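Local coordinates for ciona betagamma-crystallin (Ciona intestinalis, PDB 2BV2), which binds two calcium ions in a single betagamma-crystallin domain and probably serves as a structural component of the neuroectodermal visual system, at residues 64-67 with 68-71. Sequence-based numbering, arbitrary orientation.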
ATOM      1  N   TYR A  64      -2.327  -8.878  -3.878  1.00 14.72           N
ATOM      2  CA  TYR A  64      -2.474  -7.911  -4.959  1.00 10.41           C
ATOM      3  C   TYR A  64      -1.112  -7.838  -5.661  1.00 11.72           C
ATOM      4  O   TYR A  64      -0.232  -7.056  -5.256  1.00 14.08           O
ATOM      5  CB  TYR A  64      -2.865  -6.556  -4.367  1.00 11.14           C
ATOM      6  CG  TYR A  64      -4.221  -6.548  -3.696  1.00 10.85           C
ATOM      7  CD1 TYR A  64      -4.359  -6.917  -2.361  1.00  9.24           C
ATOM      8  CD2 TYR A  64      -5.353  -6.160  -4.392  1.00 10.69           C
ATOM      9  CE1 TYR A  64      -5.601  -6.898  -1.740  1.00 10.64           C
ATOM     10  CE2 TYR A  64      -6.594  -6.141  -3.800  1.00  8.53           C
ATOM     11  CZ  TYR A  64      -6.723  -6.507  -2.470  1.00  9.04           C
ATOM     12  OH  TYR A  64      -7.992  -6.489  -1.871  1.00 15.23           O
ATOM     13  N   PRO A  65      -0.911  -8.688  -6.687  1.00 11.12           N
ATOM     14  CA  PRO A  65       0.419  -8.851  -7.278  1.00 10.40           C
ATOM     15  C   PRO A  65       0.933  -7.707  -8.157  1.00 11.98           C
ATOM     16  O   PRO A  65       2.116  -7.697  -8.502  1.00 12.46           O
ATOM     17  CB  PRO A  65       0.273 -10.135  -8.109  1.00 14.70           C
ATOM     18  CG  PRO A  65      -1.156 -10.207  -8.462  1.00 14.44           C
ATOM     19  CD  PRO A  65      -1.907  -9.590  -7.308  1.00 13.28           C
ATOM     20  N   ASN A  66       0.059  -6.782  -8.538  1.00 12.73           N
ATOM     21  CA  ASN A  66       0.464  -5.586  -9.288  1.00 10.85           C
ATOM     22  C   ASN A  66      -0.537  -4.458  -9.035  1.00  9.64           C
ATOM     23  O   ASN A  66      -1.616  -4.707  -8.491  1.00 13.17           O
ATOM     24  CB  ASN A  66       0.594  -5.910 -10.766  1.00 11.57           C
ATOM     25  CG  ASN A  66      -0.620  -6.600 -11.299  1.00 12.79           C
ATOM     26  OD1 ASN A  66      -1.723  -6.173 -11.040  1.00 14.68           O
ATOM     27  ND2 ASN A  66      -0.423  -7.694 -12.035  1.00 20.62           N
ATOM     28  N   PRO A  67      -0.177  -3.209  -9.387  1.00 11.03           N
ATOM     29  CA  PRO A  67      -1.094  -2.109  -9.065  1.00 10.35           C
ATOM     30  C   PRO A  67      -2.478  -2.210  -9.753  1.00  9.20           C
ATOM     31  O   PRO A  67      -3.505  -1.829  -9.156  1.00 14.85           O
ATOM     32  CB  PRO A  67      -0.320  -0.858  -9.504  1.00 12.62           C
ATOM     33  CG  PRO A  67       1.122  -1.285  -9.569  1.00 12.00           C
ATOM     34  CD  PRO A  67       1.068  -2.724 -10.008  1.00 12.32           C
ATOM     35  N   GLY A  68      -2.523  -2.770 -10.954  1.00 12.48           N
ATOM     36  CA  GLY A  68      -3.799  -3.023 -11.633  1.00 12.96           C
ATOM     37  C   GLY A  68      -4.760  -3.845 -10.802  1.00 12.93           C
ATOM     38  O   GLY A  68      -5.974  -3.656 -10.902  1.00 13.27           O
ATOM     39  N   SER A  69      -4.229  -4.729  -9.949  1.00  9.79           N
ATOM     40  CA  SER A  69      -5.062  -5.572  -9.130  1.00 11.53           C
ATOM     41  C   SER A  69      -5.809  -4.783  -8.059  1.00  9.86           C
ATOM     42  O   SER A  69      -6.830  -5.249  -7.574  1.00 12.56           O
ATOM     43  CB  SER A  69      -4.247  -6.698  -8.505  1.00 15.66           C
ATOM     44  OG  SER A  69      -3.501  -6.209  -7.437  1.00 17.44           O
ATOM     45  N   TRP A  70      -5.328  -3.597  -7.691  1.00 11.48           N
ATOM     46  CA  TRP A  70      -6.145  -2.683  -6.850  1.00 11.00           C
ATOM     47  C   TRP A  70      -6.740  -1.475  -7.592  1.00 12.54           C
ATOM     48  O   TRP A  70      -7.398  -0.632  -6.986  1.00 14.70           O
ATOM     49  CB  TRP A  70      -5.400  -2.240  -5.589  1.00 12.12           C
ATOM     50  CG  TRP A  70      -4.202  -1.336  -5.774  1.00 13.26           C
ATOM     51  CD1 TRP A  70      -4.209   0.026  -5.951  1.00 12.38           C
ATOM     52  CD2 TRP A  70      -2.825  -1.726  -5.732  1.00 13.12           C
ATOM     53  NE1 TRP A  70      -2.915   0.496  -6.039  1.00 11.28           N
ATOM     54  CE2 TRP A  70      -2.049  -0.555  -5.896  1.00 14.76           C
ATOM     55  CE3 TRP A  70      -2.170  -2.954  -5.559  1.00 16.35           C
ATOM     56  CZ2 TRP A  70      -0.646  -0.581  -5.926  1.00 14.36           C
ATOM     57  CZ3 TRP A  70      -0.786  -2.980  -5.588  1.00 14.22           C
ATOM     58  CH2 TRP A  70      -0.035  -1.802  -5.766  1.00 13.27           C
ATOM     59  N   GLY A  71      -6.560  -1.444  -8.908  1.00 15.88           N
ATOM     60  CA  GLY A  71      -7.083  -0.384  -9.778  1.00 17.62           C
ATOM     61  C   GLY A  71      -6.218   0.866  -9.786  1.00 18.76           C
ATOM     62  O   GLY A  71      -6.676   1.941 -10.184  1.00 19.56           O
TER
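Ser69 and Trp70 fold back on Asn66 and Pro67 in a tight local turn, part of the loop that joins strands 62-64 and 79-82 in the second Greek key motif of the betagamma-crystallin domain. Two backbone bonds between residues three apart shape it: Ser69 N to Asn66 O, and Trp70 N to Pro67 O at 2.9 Å. The Asn66 carbonyl is gripped twice: Ser69 OG also donates to Asn66 O over 2.6 Å, in the carbonyl plane. With chi1 at 77°, Ser69 OG sits between its own backbone N and carbonyl carbon and is turned back to that acceptor, brushing Tyr64 CB on the way. The carbonyl and side-chain oxygens of Asn66 share the N-H of Ser69, the bond from Ser69 N to Asn66 OD1, 3.1 Å long, being weak.

The indole of Trp70 lies with one face against Pro67, meets Tyr64 CB at its edge and reaches the domain interior, where Tyr57 packs edge-to-face with it and it also touches Ile37, Leu59 and Leu77. Its face takes a CH-pi contact: Pro67 CA stands 3.4 Å from the centroid of the Trp70 six-membered ring, only 7° off the normal.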